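Local structure of phosphatidylinositide phosphatase SAC2 (Homo sapiens, 4XUU) at residues E79-I84 against E137-T142. The protein removes the 4-phosphate of phosphatidylinositol 4-phosphate in endocytic recycling; this chain is its homodimerising hSac2 domain. Numbering follows the deposited sequence.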
ATOM      1  N   GLU A  79      -4.789 -15.567 -19.053  1.00 52.87           N
ATOM      2  CA  GLU A  79      -5.490 -16.721 -18.486  1.00 56.71           C
ATOM      3  C   GLU A  79      -4.551 -17.653 -17.729  1.00 56.00           C
ATOM      4  O   GLU A  79      -4.947 -18.268 -16.737  1.00 57.91           O
ATOM      5  CB  GLU A  79      -6.208 -17.529 -19.567  1.00 61.01           C
ATOM      6  CG  GLU A  79      -7.615 -17.062 -19.885  1.00 65.53           C
ATOM      7  CD  GLU A  79      -7.687 -16.251 -21.167  1.00 67.06           C
ATOM      8  OE1 GLU A  79      -6.770 -15.435 -21.418  1.00 64.38           O
ATOM      9  OE2 GLU A  79      -8.664 -16.434 -21.925  1.00 71.16           O
ATOM     10  N   ASN A  80      -3.311 -17.748 -18.207  1.00 53.79           N
ATOM     11  CA  ASN A  80      -2.329 -18.682 -17.667  1.00 53.75           C
ATOM     12  C   ASN A  80      -1.497 -18.139 -16.508  1.00 50.77           C
ATOM     13  O   ASN A  80      -0.759 -18.893 -15.872  1.00 51.29           O
ATOM     14  CB  ASN A  80      -1.409 -19.198 -18.778  1.00 54.13           C
ATOM     15  CG  ASN A  80      -2.136 -20.080 -19.778  1.00 58.19           C
ATOM     16  OD1 ASN A  80      -1.839 -20.045 -20.969  1.00 58.99           O
ATOM     17  ND2 ASN A  80      -3.091 -20.872 -19.299  1.00 61.88           N
ATOM     18  N   LEU A  81      -1.613 -16.837 -16.245  1.00 48.09           N
ATOM     19  CA  LEU A  81      -0.963 -16.220 -15.092  1.00 45.68           C
ATOM     20  C   LEU A  81      -1.737 -16.567 -13.821  1.00 47.38           C
ATOM     21  O   LEU A  81      -2.808 -16.019 -13.576  1.00 48.09           O
ATOM     22  CB  LEU A  81      -0.859 -14.699 -15.274  1.00 43.09           C
ATOM     23  CG  LEU A  81      -0.101 -13.892 -14.206  1.00 41.07           C
ATOM     24  CD1 LEU A  81       1.315 -14.414 -13.999  1.00 40.53           C
ATOM     25  CD2 LEU A  81      -0.079 -12.425 -14.566  1.00 38.92           C
ATOM     26  N   GLU A  82      -1.182 -17.476 -13.021  1.00 48.49           N
ATOM     27  CA  GLU A  82      -1.883 -18.056 -11.869  1.00 51.11           C
ATOM     28  C   GLU A  82      -1.964 -17.119 -10.667  1.00 49.48           C
ATOM     29  O   GLU A  82      -3.042 -16.904 -10.114  1.00 51.10           O
ATOM     30  CB  GLU A  82      -1.228 -19.369 -11.429  1.00 53.64           C
ATOM     31  CG  GLU A  82      -1.092 -20.432 -12.514  1.00 56.89           C
ATOM     32  CD  GLU A  82      -0.386 -21.690 -12.014  1.00 61.54           C
ATOM     33  OE1 GLU A  82       0.410 -21.591 -11.049  1.00 61.63           O
ATOM     34  OE2 GLU A  82      -0.628 -22.780 -12.584  1.00 65.58           O
ATOM     35  N   LYS A  83      -0.814 -16.585 -10.259  1.00 46.74           N
ATOM     36  CA  LYS A  83      -0.705 -15.777  -9.050  1.00 45.48           C
ATOM     37  C   LYS A  83       0.579 -14.958  -9.058  1.00 42.78           C
ATOM     38  O   LYS A  83       1.495 -15.234  -9.835  1.00 41.91           O
ATOM     39  CB  LYS A  83      -0.759 -16.662  -7.797  1.00 48.16           C
ATOM     40  CG  LYS A  83       0.316 -17.734  -7.734  1.00 49.25           C
ATOM     41  CD  LYS A  83       0.223 -18.557  -6.467  1.00 51.99           C
ATOM     42  CE  LYS A  83       1.384 -19.533  -6.386  1.00 54.05           C
ATOM     43  NZ  LYS A  83       1.422 -20.260  -5.089  1.00 57.76           N
ATOM     44  N   ILE A  84       0.632 -13.946  -8.194  1.00 41.68           N
ATOM     45  CA  ILE A  84       1.839 -13.154  -7.996  1.00 39.97           C
ATOM     46  C   ILE A  84       2.259 -13.191  -6.529  1.00 41.44           C
ATOM     47  O   ILE A  84       1.435 -13.002  -5.633  1.00 42.36           O
ATOM     48  CB  ILE A  84       1.647 -11.680  -8.455  1.00 38.14           C
ATOM     49  CG1 ILE A  84       1.261 -11.620  -9.938  1.00 37.11           C
ATOM     50  CG2 ILE A  84       2.913 -10.872  -8.206  1.00 36.73           C
ATOM     51  CD1 ILE A  84       0.836 -10.252 -10.417  1.00 35.82           C
ATOM     52  N   GLU A 137      -0.502  -4.862  -9.366  1.00 37.36           N
ATOM     53  CA  GLU A 137      -1.843  -4.302  -9.378  1.00 39.53           C
ATOM     54  C   GLU A 137      -2.395  -4.089 -10.788  1.00 39.90           C
ATOM     55  O   GLU A 137      -3.565  -4.372 -11.033  1.00 41.31           O
ATOM     56  CB  GLU A 137      -1.923  -3.046  -8.506  1.00 40.83           C
ATOM     57  CG  GLU A 137      -2.207  -3.411  -7.055  1.00 43.21           C
ATOM     58  CD  GLU A 137      -1.938  -2.300  -6.062  1.00 47.13           C
ATOM     59  OE1 GLU A 137      -1.539  -2.636  -4.925  1.00 48.60           O
ATOM     60  OE2 GLU A 137      -2.134  -1.106  -6.392  1.00 49.34           O
HETATM   61  N   MSE A 138      -1.559  -3.638 -11.721  1.00 39.60           N
HETATM   62  CA  MSE A 138      -2.023  -3.478 -13.096  1.00 40.71           C
HETATM   63  C   MSE A 138      -2.266  -4.815 -13.796  1.00 39.65           C
HETATM   64  O   MSE A 138      -3.205  -4.944 -14.576  1.00 40.85           O
HETATM   65  CB  MSE A 138      -1.114  -2.579 -13.932  1.00 41.17           C
HETATM   66  CG  MSE A 138      -1.902  -1.943 -15.080  1.00 46.50           C
HETATM   67 SE   MSE A 138      -0.864  -0.963 -16.386  1.00 56.34          SE
HETATM   68  CE  MSE A 138      -0.569   0.653 -15.328  1.00 54.96           C
ATOM     69  N   LEU A 139      -1.426  -5.803 -13.511  1.00 37.96           N
ATOM     70  CA  LEU A 139      -1.644  -7.150 -14.013  1.00 37.84           C
ATOM     71  C   LEU A 139      -2.947  -7.727 -13.462  1.00 39.48           C
ATOM     72  O   LEU A 139      -3.633  -8.495 -14.144  1.00 40.51           O
ATOM     73  CB  LEU A 139      -0.471  -8.061 -13.653  1.00 36.74           C
ATOM     74  CG  LEU A 139       0.861  -7.867 -14.387  1.00 35.82           C
ATOM     75  CD1 LEU A 139       1.968  -8.556 -13.621  1.00 35.40           C
ATOM     76  CD2 LEU A 139       0.807  -8.398 -15.812  1.00 35.88           C
ATOM     77  N   GLN A 140      -3.289  -7.335 -12.234  1.00 40.08           N
ATOM     78  CA  GLN A 140      -4.460  -7.870 -11.554  1.00 41.98           C
ATOM     79  C   GLN A 140      -5.766  -7.348 -12.143  1.00 44.35           C
ATOM     80  O   GLN A 140      -6.627  -8.146 -12.515  1.00 46.32           O
ATOM     81  CB  GLN A 140      -4.396  -7.614 -10.049  1.00 42.27           C
ATOM     82  CG  GLN A 140      -5.508  -8.303  -9.273  1.00 44.65           C
ATOM     83  CD  GLN A 140      -5.481  -7.996  -7.792  1.00 45.88           C
ATOM     84  OE1 GLN A 140      -5.347  -8.897  -6.967  1.00 46.88           O
ATOM     85  NE2 GLN A 140      -5.607  -6.720  -7.444  1.00 46.24           N
ATOM     86  N   ILE A 141      -5.914  -6.027 -12.236  1.00 44.81           N
ATOM     87  CA  ILE A 141      -7.143  -5.442 -12.785  1.00 47.85           C
ATOM     88  C   ILE A 141      -7.344  -5.734 -14.278  1.00 48.40           C
ATOM     89  O   ILE A 141      -8.480  -5.862 -14.734  1.00 51.33           O
ATOM     90  CB  ILE A 141      -7.282  -3.915 -12.517  1.00 49.09           C
ATOM     91  CG1 ILE A 141      -6.060  -3.138 -13.010  1.00 47.56           C
ATOM     92  CG2 ILE A 141      -7.554  -3.645 -11.042  1.00 50.49           C
ATOM     93  CD1 ILE A 141      -6.379  -1.685 -13.344  1.00 51.44           C
ATOM     94  N   THR A 142      -6.247  -5.836 -15.029  1.00 46.17           N
ATOM     95  CA  THR A 142      -6.317  -6.202 -16.440  1.00 47.11           C
ATOM     96  C   THR A 142      -6.930  -7.596 -16.590  1.00 48.61           C
ATOM     97  O   THR A 142      -7.807  -7.808 -17.435  1.00 51.29           O
ATOM     98  CB  THR A 142      -4.936  -6.129 -17.125  1.00 44.71           C
ATOM     99  OG1 THR A 142      -4.423  -4.800 -17.009  1.00 44.59           O
ATOM    100  CG2 THR A 142      -5.035  -6.482 -18.605  1.00 45.73           C
TER
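Leu139 of helix 129-145 splits its two methyls between Ile84 and Leu81 of strand 81-88. Its CD1 meets CD1 of Ile84 at 3.8 Å, the two side chains crossing at about a right angle, and the same Ile84 methyl also lies 4.1 Å from Leu139 CB. CD2 of Leu139 approaches CD2 of Leu81 more loosely, at 4.3 Å. Ile84 reaches the helix with the end of its longer branch: chi1 (-59°) sets CG1 beside the backbone N, and an extended chi2 (171°) carries CD1 out to touch Leu139. The contact is small, burying 129 Å² in all, and purely apolar. Met101 touches both Ile84 and Leu139, Leu103 packs on Ile84, and Leu53 from strand 48-54 adjoins Leu139. One turn further along the helix, Met138 O, which already accepts from Thr142 N, also takes Thr142 OG1 at 2.7 Å, so two bonds grip this oxygen. Beyond the segment, Lys143 NZ is hydrogen-bonded to Leu81 O, a polar tie between helix and strand. Helix 129-145, near the C-terminus, thus packs across strands of the sheet, as the C-terminal helix of pleckstrin-homology domains closes one end of the barrel, consistent with the pleckstrin-homology-like fold of hSac2.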